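PDB 3U2A: GGDEF family protein from Caulobacter vibrioides, which is of unknown function but folds as a PAS domain, a class of small modules that commonly serve as sensors or pairing units in bacterial signalling proteins. Local coordinates for residues R35-G40 against A51-S56; R43-G48 against V113-K118; P65-Q70 against R87-G92; K76-G81 against G100-E105. All blocks are in the same frame, centred on the assembly; numbering follows the deposited sequence.

All four contacts lie within one PAS domain, and they differ in how far they are buried. Contact 2 is the buried one, purely apolar, joining the loop after strand 35-40 to the end of strand 109-113. Contact 1 pairs the outermost strand 53-54 with strand 35-40 by backbone bonds and is partly buried. Contacts 3 and 4 are at the surface, their centres about 22 Å apart, and use charge, water and an indole face. Contacts 1 and 4 reach the same sheet and both touch the second subunit. Contact 2 meets contact 1 through Leu38 and Leu47, and contact 3 through the Glu116-Arg87 salt bridge.

Contact 1. Residues R35-G40 against A51-S56; sequences RLRLNG and APECSS
Backbone bonds join Leu36 and Cys54 in both directions: Leu36 N donates to Cys54 O at 2.9 Å in a nearly straight bond (175° at the hydrogen), and Cys54 N returns the bond to Leu36 O. A third bond runs from Leu38 N to Pro52 O, the donor standing above the carbonyl plane. Between them Arg37 and Glu53 form the non-hydrogen-bonded pair, where the CA atoms close to 4.4 Å and Glu53 CA sets a CA-H...O contact on Leu36 O at 3.2 Å. This is the antiparallel edge of the PAS sheet: short strand 53-54 is laid beside strand 35-40, and the cis peptide before Pro52 belongs to the turn that leads into it. On the charged face, Glu53 CG lies anti to its backbone N (chi1 -171°) and the chain continues extended; OE1 ends 3.5 Å from Arg37 CG. Arg35, modelled in two conformers, lays its chain by OE1 in one of them, a doubtful and at best long ion pair (Arg35 NE to Glu53 OE1 3.8 Å). The Arg37 guanidinium goes instead to Glu30 and to the carbonyl of Ile9 of the second subunit. Apolar contacts occupy the other face: Leu36 CD2 rests 3.8 Å from Cys54 SG, and Leu38 CB faces Ala51 CB at 4.3 Å, with Leu36 also against Trp29 of the neighbouring strand.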
loop_
_atom_site.group_PDB
_atom_site.type_symbol
_atom_site.label_atom_id
_atom_site.label_comp_id
_atom_site.label_asym_id
_atom_site.label_seq_id
_atom_site.Cartn_x
_atom_site.Cartn_y
_atom_site.Cartn_z
ATOM N N ARG A 35 19.650 3.569 6.992
ATOM C CA ARG A 35 18.416 4.331 7.149
ATOM C C ARG A 35 17.216 3.544 6.633
ATOM O O ARG A 35 17.161 3.196 5.441
ATOM C CB ARG A 35 18.498 5.670 6.396
ATOM C CG ARG A 35 19.482 6.684 6.967
ATOM C CD ARG A 35 19.393 8.013 6.210
ATOM N NE ARG A 35 20.315 9.021 6.731
ATOM C CZ ARG A 35 21.285 9.583 6.019
ATOM N NH1 ARG A 35 21.450 9.249 4.749
ATOM N NH2 ARG A 35 22.082 10.487 6.573
ATOM N N LEU A 36 16.265 3.265 7.529
ATOM C CA LEU A 36 14.960 2.731 7.150
ATOM C C LEU A 36 13.972 3.895 7.257
ATOM O O LEU A 36 13.826 4.507 8.321
ATOM C CB LEU A 36 14.529 1.579 8.079
ATOM C CG LEU A 36 13.101 1.062 7.823
ATOM C CD1 LEU A 36 13.057 0.199 6.564
ATOM C CD2 LEU A 36 12.576 0.305 9.020
ATOM N N ARG A 37 13.304 4.219 6.161
ATOM C CA ARG A 37 12.304 5.288 6.172
ATOM C C ARG A 37 10.889 4.742 6.075
ATOM O O ARG A 37 10.635 3.791 5.328
ATOM C CB ARG A 37 12.574 6.277 5.029
ATOM C CG ARG A 37 13.846 7.111 5.222
ATOM C CD ARG A 37 14.559 7.357 3.893
ATOM N NE ARG A 37 13.796 8.196 2.994
ATOM C CZ ARG A 37 13.861 8.151 1.665
ATOM N NH1 ARG A 37 14.649 7.279 1.031
ATOM N NH2 ARG A 37 13.114 8.974 0.959
ATOM N N LEU A 38 9.974 5.352 6.835
ATOM C CA LEU A 38 8.554 4.995 6.812
ATOM C C LEU A 38 7.651 6.188 6.500
ATOM O O LEU A 38 7.937 7.322 6.904
ATOM C CB LEU A 38 8.137 4.386 8.152
ATOM C CG LEU A 38 8.656 2.989 8.456
ATOM C CD1 LEU A 38 8.622 2.750 9.965
ATOM C CD2 LEU A 38 7.823 1.942 7.723
ATOM N N ASN A 39 6.566 5.917 5.775
ATOM C CA ASN A 39 5.553 6.911 5.445
ATOM C C ASN A 39 4.168 6.262 5.456
ATOM O O ASN A 39 3.962 5.218 4.844
ATOM C CB ASN A 39 5.835 7.508 4.063
ATOM C CG ASN A 39 4.970 8.711 3.760
ATOM O OD1 ASN A 39 4.277 8.748 2.743
ATOM N ND2 ASN A 39 5.017 9.715 4.636
ATOM N N GLY A 40 3.222 6.889 6.144
ATOM C CA GLY A 40 1.850 6.383 6.191
ATOM C C GLY A 40 1.454 5.986 7.595
ATOM O O GLY A 40 1.820 6.661 8.559
ATOM N N ALA A 51 9.269 5.689 12.955
ATOM C CA ALA A 51 8.950 6.702 11.946
ATOM C C ALA A 51 9.402 8.088 12.399
ATOM O O ALA A 51 9.339 8.392 13.591
ATOM C CB ALA A 51 7.464 6.699 11.671
ATOM N N PRO A 52 9.823 8.954 11.457
ATOM C CA PRO A 52 9.871 8.815 9.992
ATOM C C PRO A 52 11.101 8.057 9.461
ATOM O O PRO A 52 11.118 7.637 8.295
ATOM C CB PRO A 52 9.908 10.270 9.527
ATOM C CG PRO A 52 10.653 10.961 10.601
ATOM C CD PRO A 52 10.193 10.319 11.877
ATOM N N GLU A 53 12.121 7.905 10.306
ATOM C CA GLU A 53 13.371 7.252 9.917
ATOM C C GLU A 53 14.042 6.648 11.129
ATOM O O GLU A 53 13.979 7.220 12.213
ATOM C CB GLU A 53 14.309 8.281 9.302
ATOM C CG GLU A 53 15.557 7.724 8.670
ATOM C CD GLU A 53 16.366 8.822 8.040
ATOM O OE1 GLU A 53 16.481 8.832 6.800
ATOM O OE2 GLU A 53 16.852 9.694 8.785
ATOM N N CYS A 54 14.670 5.489 10.942
ATOM C CA CYS A 54 15.400 4.817 12.018
ATOM C C CYS A 54 16.594 4.042 11.487
ATOM O O CYS A 54 16.735 3.856 10.279
ATOM C CB CYS A 54 14.483 3.876 12.809
ATOM S SG CYS A 54 13.959 2.415 11.908
ATOM N N SER A 55 17.444 3.593 12.409
ATOM C CA SER A 55 18.548 2.701 12.094
ATOM C C SER A 55 18.080 1.254 12.025
ATOM O O SER A 55 16.995 0.900 12.517
ATOM C CB SER A 55 19.620 2.814 13.183
ATOM O OG SER A 55 19.103 2.377 14.432
ATOM N N SER A 56 18.915 0.399 11.449
ATOM C CA SER A 56 18.623 -1.033 11.476
ATOM C C SER A 56 18.573 -1.582 12.916
ATOM O O SER A 56 17.755 -2.454 13.226
ATOM C CB SER A 56 19.613 -1.814 10.609
ATOM O OG SER A 56 20.948 -1.653 11.060
#

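Contact 2. Residues R43-G48 against V113-K118; sequences RALGLG and VAPETK
Leu45 and Pro115 bring the two backbones nearest, their CA atoms 6.7 Å apart, and no hydrogen bond crosses between the segments. In the PAS fold this is where the loop following strand 35-40 folds over the end of strand 109-113, and every touching residue is buried. Leu45 carries most of the contact, with its two methyls divided between two partners. CD2 packs against the ring of Pro115, 3.6 Å from CD and almost as near to CG and CB, and the two side chains cross at about a right angle. CD1 lies against the strand end, 3.7 Å from Val113 O and 4.2 Å from Val113 CG1. The Leu45 CG is anti to its carbonyl carbon, beside the backbone N (chi1 -68°), and beyond it both methyls approach the Val113-Pro115 chain from the same side. Within the loop, Gly46 N bonds to Arg43 O, and the chain turns there to present Leu47 beside Leu45. Trp98 of the adjacent strand touches both Leu47 and Val113, tying this packing to the sheet. Leu47 and Val113 meet tip to tip: Leu47 CD1 approaches both valine methyls, CG1 at 4.0 Å and CG2 at 4.1 Å.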
loop_
_atom_site.group_PDB
_atom_site.type_symbol
_atom_site.label_atom_id
_atom_site.label_comp_id
_atom_site.label_asym_id
_atom_site.label_seq_id
_atom_site.Cartn_x
_atom_site.Cartn_y
_atom_site.Cartn_z
ATOM N N ARG A 43 2.201 4.609 12.965
ATOM C CA ARG A 43 1.695 4.592 14.343
ATOM C C ARG A 43 0.641 3.502 14.569
ATOM O O ARG A 43 0.739 2.724 15.533
ATOM C CB ARG A 43 1.166 5.977 14.760
ATOM C CG ARG A 43 0.668 6.022 16.202
ATOM C CD ARG A 43 0.659 7.436 16.781
ATOM N NE ARG A 43 -0.036 7.497 18.074
ATOM C CZ ARG A 43 0.440 7.022 19.228
ATOM N NH1 ARG A 43 1.625 6.424 19.288
ATOM N NH2 ARG A 43 -0.280 7.139 20.338
ATOM N N ALA A 44 -0.350 3.443 13.672
ATOM C CA ALA A 44 -1.409 2.437 13.727
ATOM C C ALA A 44 -0.879 1.007 13.710
ATOM O O ALA A 44 -1.485 0.105 14.304
ATOM C CB ALA A 44 -2.400 2.643 12.591
ATOM N N LEU A 45 0.252 0.804 13.036
ATOM C CA LEU A 45 0.818 -0.526 12.868
ATOM C C LEU A 45 1.786 -0.942 13.980
ATOM O O LEU A 45 2.320 -2.056 13.955
ATOM C CB LEU A 45 1.511 -0.632 11.508
ATOM C CG LEU A 45 0.591 -0.599 10.292
ATOM C CD1 LEU A 45 1.416 -0.574 9.038
ATOM C CD2 LEU A 45 -0.328 -1.784 10.295
ATOM N N GLY A 46 2.020 -0.050 14.940
ATOM C CA GLY A 46 2.975 -0.320 16.013
ATOM C C GLY A 46 4.375 0.175 15.681
ATOM O O GLY A 46 5.307 0.047 16.489
ATOM N N LEU A 47 4.512 0.782 14.503
ATOM C CA LEU A 47 5.817 1.207 13.993
ATOM C C LEU A 47 6.137 2.671 14.291
ATOM O O LEU A 47 7.144 3.208 13.827
ATOM C CB LEU A 47 5.917 0.915 12.487
ATOM C CG LEU A 47 5.689 -0.549 12.092
ATOM C CD1 LEU A 47 5.566 -0.693 10.575
ATOM C CD2 LEU A 47 6.786 -1.485 12.659
ATOM N N GLY A 48 5.279 3.306 15.083
ATOM C CA GLY A 48 5.446 4.706 15.456
ATOM C C GLY A 48 6.827 5.114 15.942
ATOM O O GLY A 48 7.336 6.150 15.509
ATOM N N VAL A 113 4.088 -2.158 4.060
ATOM C CA VAL A 113 3.886 -2.939 5.264
ATOM C C VAL A 113 2.413 -2.810 5.637
ATOM O O VAL A 113 1.822 -1.714 5.587
ATOM C CB VAL A 113 4.865 -2.564 6.415
ATOM C CG1 VAL A 113 4.854 -1.069 6.692
ATOM C CG2 VAL A 113 4.539 -3.343 7.669
ATOM N N ALA A 114 1.816 -3.951 5.951
ATOM C CA ALA A 114 0.377 -4.037 6.138
ATOM C C ALA A 114 0.049 -4.897 7.338
ATOM O O ALA A 114 0.811 -5.795 7.674
ATOM C CB ALA A 114 -0.263 -4.611 4.893
ATOM N N PRO A 115 -1.099 -4.637 7.981
ATOM C CA PRO A 115 -1.495 -5.506 9.096
ATOM C C PRO A 115 -2.021 -6.821 8.565
ATOM O O PRO A 115 -2.803 -6.838 7.614
ATOM C CB PRO A 115 -2.615 -4.724 9.789
ATOM C CG PRO A 115 -3.063 -3.712 8.834
ATOM C CD PRO A 115 -2.105 -3.604 7.688
ATOM N N GLU A 116 -1.595 -7.936 9.144
ATOM C CA GLU A 116 -2.056 -9.213 8.601
ATOM C C GLU A 116 -3.534 -9.507 8.946
ATOM O O GLU A 116 -4.170 -10.372 8.331
ATOM C CB GLU A 116 -1.089 -10.359 8.926
ATOM C CG GLU A 116 -1.351 -11.075 10.206
ATOM C CD GLU A 116 -0.793 -12.482 10.200
ATOM O OE1 GLU A 116 0.069 -12.788 9.341
ATOM O OE2 GLU A 116 -1.223 -13.280 11.059
ATOM N N THR A 117 -4.074 -8.739 9.895
ATOM C CA THR A 117 -5.496 -8.764 10.228
ATOM C C THR A 117 -6.373 -8.324 9.042
ATOM O O THR A 117 -7.593 -8.515 9.055
ATOM C CB THR A 117 -5.792 -7.922 11.507
ATOM O OG1 THR A 117 -7.071 -8.285 12.040
ATOM C CG2 THR A 117 -5.748 -6.410 11.231
ATOM N N LYS A 118 -5.734 -7.753 8.019
ATOM C CA LYS A 118 -6.415 -7.247 6.821
ATOM C C LYS A 118 -5.781 -7.787 5.533
ATOM O O LYS A 118 -6.479 -8.020 4.539
ATOM C CB LYS A 118 -6.398 -5.716 6.806
ATOM C CG LYS A 118 -7.108 -5.056 7.989
ATOM C CD LYS A 118 -6.558 -3.666 8.271
ATOM C CE LYS A 118 -7.076 -2.632 7.281
ATOM N NZ LYS A 118 -8.279 -1.938 7.821
#

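Contact 3. Residues P65-Q70 against R87-G92; sequences PQDRAQ and RFRVRG
Arg89 grips the Asp67 carboxylate side-on with two nitrogens: NE to OD2 at 3.0 Å and NH2 to OD1 at 2.9 Å, both bonds close to straight. Both carboxylate oxygens lie in the guanidinium plane, but the two planes are turned 31° apart, so the nitrogens approach from outside the carboxylate plane. Asp67 OD2 takes a further bond from Arg89 N at 2.8 Å on its anti lone pair, so that one oxygen is held by main chain and side chain together. In this PAS domain the pair fastens the start of helix 68-75, where Asp67 occupies the N-cap position without making a capping bond, to the loop after strand 83-86. The bend of Arg89 at chi3 (-72°) brings NE round to face Asp67 OD2. A water bridges Arg89 NH2 and Gln66 NE2, accepting from both. One turn further on, Gln70 OE1 accepts from Arg87 N at 3.0 Å, the donor lying in the amide carbonyl plane; the Arg87 guanidinium itself pairs with Glu116. Arg91, whose NE bonds to Ala63 O, has one face of its guanidinium covered by Pro65. Inward from the ion pair the packing turns apolar: the Phe88 ring heads into the domain, stacked with Trp98 and meeting Phe59. At the base of that ring, Phe88 CB packs 3.7 Å from Asp67 CB and 4.1 Å from Gln70 CB.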
loop_
_atom_site.group_PDB
_atom_site.type_symbol
_atom_site.label_atom_id
_atom_site.label_comp_id
_atom_site.label_asym_id
_atom_site.label_seq_id
_atom_site.Cartn_x
_atom_site.Cartn_y
_atom_site.Cartn_z
ATOM N N PRO A 65 11.459 -10.288 20.372
ATOM C CA PRO A 65 12.748 -10.970 20.281
ATOM C C PRO A 65 12.682 -12.283 19.494
ATOM O O PRO A 65 13.564 -12.536 18.677
ATOM C CB PRO A 65 13.116 -11.205 21.739
ATOM C CG PRO A 65 12.487 -10.046 22.464
ATOM C CD PRO A 65 11.174 -9.840 21.752
ATOM N N GLN A 66 11.643 -13.092 19.715
ATOM C CA GLN A 66 11.501 -14.382 19.015
ATOM C C GLN A 66 11.256 -14.249 17.506
ATOM O O GLN A 66 11.418 -15.221 16.754
ATOM C CB GLN A 66 10.446 -15.286 19.679
ATOM C CG GLN A 66 9.001 -14.777 19.615
ATOM C CD GLN A 66 8.601 -13.942 20.835
ATOM O OE1 GLN A 66 9.361 -13.084 21.310
ATOM N NE2 GLN A 66 7.387 -14.191 21.346
ATOM N N ASP A 67 10.866 -13.045 17.077
ATOM C CA ASP A 67 10.582 -12.756 15.668
ATOM C C ASP A 67 11.726 -12.053 14.936
ATOM O O ASP A 67 11.548 -11.626 13.790
ATOM C CB ASP A 67 9.320 -11.893 15.552
ATOM C CG ASP A 67 8.029 -12.668 15.816
ATOM O OD1 ASP A 67 8.074 -13.790 16.357
ATOM O OD2 ASP A 67 6.955 -12.137 15.477
ATOM N N ARG A 68 12.894 -11.945 15.565
ATOM C CA ARG A 68 13.985 -11.170 14.971
ATOM C C ARG A 68 14.652 -11.794 13.745
ATOM O O ARG A 68 15.212 -11.072 12.920
ATOM C CB ARG A 68 14.987 -10.732 16.031
ATOM C CG ARG A 68 14.341 -9.732 16.951
ATOM C CD ARG A 68 15.242 -9.245 18.031
ATOM N NE ARG A 68 14.630 -8.090 18.667
ATOM C CZ ARG A 68 14.811 -7.760 19.932
ATOM N NH1 ARG A 68 15.587 -8.506 20.715
ATOM N NH2 ARG A 68 14.214 -6.694 20.412
ATOM N N ALA A 69 14.562 -13.116 13.607
ATOM C CA ALA A 69 14.988 -13.778 12.359
ATOM C C ALA A 69 14.118 -13.332 11.188
ATOM O O ALA A 69 14.639 -13.012 10.109
ATOM C CB ALA A 69 14.950 -15.286 12.492
ATOM N N GLN A 70 12.800 -13.306 11.404
ATOM C CA GLN A 70 11.862 -12.818 10.390
ATOM C C GLN A 70 12.034 -11.325 10.067
ATOM O O GLN A 70 12.033 -10.951 8.897
ATOM C CB GLN A 70 10.412 -13.162 10.752
ATOM C CG GLN A 70 9.900 -14.473 10.125
ATOM C CD GLN A 70 9.894 -14.456 8.584
ATOM O OE1 GLN A 70 9.080 -13.770 7.945
ATOM N NE2 GLN A 70 10.805 -15.220 7.989
ATOM N N ARG A 87 7.160 -11.506 7.717
ATOM C CA ARG A 87 6.069 -11.236 8.639
ATOM C C ARG A 87 6.561 -11.388 10.061
ATOM O O ARG A 87 7.206 -12.375 10.389
ATOM C CB ARG A 87 4.854 -12.133 8.363
ATOM C CG ARG A 87 5.102 -13.618 8.317
ATOM C CD ARG A 87 3.795 -14.365 8.025
ATOM N NE ARG A 87 2.801 -14.170 9.082
ATOM C CZ ARG A 87 2.652 -14.971 10.135
ATOM N NH1 ARG A 87 3.432 -16.037 10.283
ATOM N NH2 ARG A 87 1.723 -14.710 11.045
ATOM N N PHE A 88 6.283 -10.399 10.895
ATOM C CA PHE A 88 6.729 -10.451 12.286
ATOM C C PHE A 88 5.929 -9.491 13.141
ATOM O O PHE A 88 5.241 -8.602 12.617
ATOM C CB PHE A 88 8.237 -10.162 12.419
ATOM C CG PHE A 88 8.661 -8.782 11.955
ATOM C CD1 PHE A 88 8.974 -8.546 10.611
ATOM C CD2 PHE A 88 8.797 -7.741 12.863
ATOM C CE1 PHE A 88 9.385 -7.284 10.182
ATOM C CE2 PHE A 88 9.204 -6.464 12.436
ATOM C CZ PHE A 88 9.495 -6.248 11.097
ATOM N N ARG A 89 6.021 -9.677 14.456
ATOM C CA ARG A 89 5.317 -8.823 15.397
ATOM C C ARG A 89 6.300 -7.824 15.956
ATOM O O ARG A 89 7.484 -8.127 16.064
ATOM C CB ARG A 89 4.739 -9.649 16.536
ATOM C CG ARG A 89 3.694 -10.650 16.106
ATOM C CD ARG A 89 3.497 -11.734 17.153
ATOM N NE ARG A 89 4.630 -12.656 17.218
ATOM C CZ ARG A 89 4.695 -13.718 18.007
ATOM N NH1 ARG A 89 3.688 -14.015 18.813
ATOM N NH2 ARG A 89 5.771 -14.489 17.988
ATOM N N VAL A 90 5.807 -6.637 16.300
ATOM C CA VAL A 90 6.605 -5.658 17.038
ATOM C C VAL A 90 6.028 -5.518 18.438
ATOM O O VAL A 90 4.929 -6.017 18.706
ATOM C CB VAL A 90 6.665 -4.268 16.337
ATOM C CG1 VAL A 90 7.486 -4.354 15.050
ATOM C CG2 VAL A 90 5.251 -3.730 16.063
ATOM N N ARG A 91 6.764 -4.849 19.327
ATOM C CA ARG A 91 6.287 -4.576 20.691
ATOM C C ARG A 91 4.892 -3.967 20.632
ATOM O O ARG A 91 4.642 -3.054 19.843
ATOM C CB ARG A 91 7.236 -3.623 21.435
ATOM C CG ARG A 91 8.742 -3.897 21.275
ATOM C CD ARG A 91 9.172 -5.279 21.758
ATOM N NE ARG A 91 10.604 -5.515 21.553
ATOM C CZ ARG A 91 11.490 -5.693 22.527
ATOM N NH1 ARG A 91 11.108 -5.684 23.798
ATOM N NH2 ARG A 91 12.763 -5.895 22.235
ATOM N N GLY A 92 3.980 -4.484 21.451
ATOM C CA GLY A 92 2.567 -4.116 21.363
ATOM C C GLY A 92 1.761 -5.307 20.876
ATOM O O GLY A 92 0.598 -5.482 21.248
HETATM O O HOH W 1 6.075 -16.407 20.474
#

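Contact 4. Residues K76-G81 against G100-E105; sequences KPREPG and GVWLEE
The Trp102 indole is covered on one face by the chain from Pro77 to Arg78. Arg78 CB makes a CH-pi contact with the five-membered ring, 3.8 Å from its centroid, while Arg78 N lies over the centre of the ring system and Pro77 CA toward its rim. The Arg78 side chain crosses the indole at about a right angle. Extended from CG to NE, it carries the guanidinium past the pyrrole edge, where a water lies in the ring plane. Trp102 NE1 donates to this water at 2.8 Å and Arg78 NE at 2.7 Å, and the water donates to Lys76 O at 2.6 Å, so it ties the indole N-H to the Lys76 carbonyl and the Arg78 side chain. Beyond the ring, Gly81 N donates to Trp102 O at 2.8 Å from above the carbonyl plane, and Pro80 CB rests 3.4 Å from Leu103 O. Lys76 and Arg78 both pair with Glu73 of helix 68-75, tying the loop back to that helix. The loop then leads into strand 83-86, which borders strand 98-102 in the PAS sheet, while Trp102 also touches Ala109 of strand 109-113, and Val101 and Leu103 pack on Ala21 of the second subunit.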
loop_
_atom_site.group_PDB
_atom_site.type_symbol
_atom_site.label_atom_id
_atom_site.label_comp_id
_atom_site.label_asym_id
_atom_site.label_seq_id
_atom_site.Cartn_x
_atom_site.Cartn_y
_atom_site.Cartn_z
ATOM N N LYS A 76 18.148 -7.774 5.191
ATOM C CA LYS A 76 19.175 -8.546 4.481
ATOM C C LYS A 76 19.357 -8.028 3.065
ATOM O O LYS A 76 18.400 -8.015 2.299
ATOM C CB LYS A 76 18.786 -10.027 4.407
ATOM C CG LYS A 76 19.245 -10.832 5.591
ATOM C CD LYS A 76 19.077 -12.318 5.331
ATOM C CE LYS A 76 19.152 -13.078 6.644
ATOM N NZ LYS A 76 18.684 -14.474 6.483
ATOM N N PRO A 77 20.588 -7.611 2.701
ATOM C CA PRO A 77 20.776 -7.151 1.313
ATOM C C PRO A 77 20.562 -8.281 0.315
ATOM O O PRO A 77 20.839 -9.450 0.619
ATOM C CB PRO A 77 22.242 -6.677 1.280
ATOM C CG PRO A 77 22.636 -6.496 2.702
ATOM C CD PRO A 77 21.809 -7.451 3.510
ATOM N N ARG A 78 20.031 -7.934 -0.850
ATOM C CA ARG A 78 19.811 -8.903 -1.913
ATOM C C ARG A 78 20.099 -8.227 -3.244
ATOM O O ARG A 78 20.160 -6.992 -3.334
ATOM C CB ARG A 78 18.364 -9.423 -1.906
ATOM C CG ARG A 78 17.913 -10.109 -0.605
ATOM C CD ARG A 78 16.436 -10.468 -0.607
ATOM N NE ARG A 78 15.948 -10.597 0.776
ATOM C CZ ARG A 78 15.967 -11.719 1.493
ATOM N NH1 ARG A 78 16.421 -12.860 0.970
ATOM N NH2 ARG A 78 15.514 -11.704 2.745
ATOM N N GLU A 79 20.246 -9.043 -4.281
ATOM C CA GLU A 79 20.488 -8.529 -5.627
ATOM C C GLU A 79 19.244 -7.830 -6.168
ATOM O O GLU A 79 18.127 -8.149 -5.747
ATOM C CB GLU A 79 20.914 -9.665 -6.546
ATOM C CG GLU A 79 22.281 -10.201 -6.196
ATOM C CD GLU A 79 22.804 -11.204 -7.186
ATOM O OE1 GLU A 79 22.148 -11.426 -8.222
ATOM O OE2 GLU A 79 23.881 -11.771 -6.920
ATOM N N PRO A 80 19.422 -6.868 -7.094
ATOM C CA PRO A 80 18.270 -6.163 -7.659
ATOM C C PRO A 80 17.228 -7.118 -8.231
ATOM O O PRO A 80 17.582 -8.098 -8.895
ATOM C CB PRO A 80 18.902 -5.318 -8.772
ATOM C CG PRO A 80 20.238 -5.029 -8.250
ATOM C CD PRO A 80 20.684 -6.318 -7.619
ATOM N N GLY A 81 15.960 -6.839 -7.945
ATOM C CA GLY A 81 14.871 -7.691 -8.387
ATOM C C GLY A 81 14.439 -8.750 -7.387
ATOM O O GLY A 81 13.377 -9.357 -7.560
ATOM N N GLY A 100 8.049 -6.223 -0.654
ATOM C CA GLY A 100 8.698 -5.258 -1.541
ATOM C C GLY A 100 9.729 -5.937 -2.415
ATOM O O GLY A 100 9.617 -7.134 -2.702
ATOM N N VAL A 101 10.721 -5.166 -2.848
ATOM C CA VAL A 101 11.738 -5.690 -3.759
ATOM C C VAL A 101 13.008 -4.865 -3.620
ATOM O O VAL A 101 12.951 -3.696 -3.215
ATOM C CB VAL A 101 11.219 -5.669 -5.253
ATOM C CG1 VAL A 101 11.384 -4.316 -5.869
ATOM C CG2 VAL A 101 11.942 -6.697 -6.108
ATOM N N TRP A 102 14.146 -5.474 -3.957
ATOM C CA TRP A 102 15.396 -4.749 -4.120
ATOM C C TRP A 102 15.365 -4.005 -5.461
ATOM O O TRP A 102 15.049 -4.579 -6.512
ATOM C CB TRP A 102 16.616 -5.677 -3.900
ATOM C CG TRP A 102 16.713 -5.951 -2.427
ATOM C CD1 TRP A 102 15.970 -6.843 -1.708
ATOM C CD2 TRP A 102 17.505 -5.232 -1.477
ATOM N NE1 TRP A 102 16.271 -6.741 -0.362
ATOM C CE2 TRP A 102 17.207 -5.758 -0.196
ATOM C CE3 TRP A 102 18.442 -4.193 -1.584
ATOM C CZ2 TRP A 102 17.814 -5.282 0.971
ATOM C CZ3 TRP A 102 19.050 -3.720 -0.423
ATOM C CH2 TRP A 102 18.740 -4.270 0.834
ATOM N N LEU A 103 15.622 -2.704 -5.386
ATOM C CA LEU A 103 15.473 -1.801 -6.529
ATOM C C LEU A 103 16.615 -1.933 -7.538
ATOM O O LEU A 103 17.625 -2.581 -7.267
ATOM C CB LEU A 103 15.320 -0.354 -6.046
ATOM C CG LEU A 103 14.190 -0.124 -5.031
ATOM C CD1 LEU A 103 14.153 1.313 -4.575
ATOM C CD2 LEU A 103 12.821 -0.556 -5.590
ATOM N N GLU A 104 16.433 -1.335 -8.715
ATOM C CA GLU A 104 17.433 -1.410 -9.772
ATOM C C GLU A 104 18.625 -0.473 -9.569
ATOM O O GLU A 104 19.748 -0.775 -9.973
ATOM C CB GLU A 104 16.766 -1.140 -11.127
ATOM C CG GLU A 104 15.772 -2.209 -11.528
ATOM C CD GLU A 104 16.420 -3.578 -11.644
ATOM O OE1 GLU A 104 17.361 -3.729 -12.454
ATOM O OE2 GLU A 104 15.991 -4.500 -10.925
ATOM N N GLU A 105 18.368 0.663 -8.937
ATOM C CA GLU A 105 19.374 1.681 -8.749
ATOM C C GLU A 105 19.884 1.661 -7.306
ATOM O O GLU A 105 19.102 1.783 -6.362
ATOM C CB GLU A 105 18.773 3.039 -9.129
ATOM C CG GLU A 105 19.635 4.224 -8.823
ATOM C CD GLU A 105 19.217 5.463 -9.587
ATOM O OE1 GLU A 105 19.922 6.488 -9.445
ATOM O OE2 GLU A 105 18.199 5.416 -10.318
HETATM O O HOH W 2 15.835 -8.180 2.049
#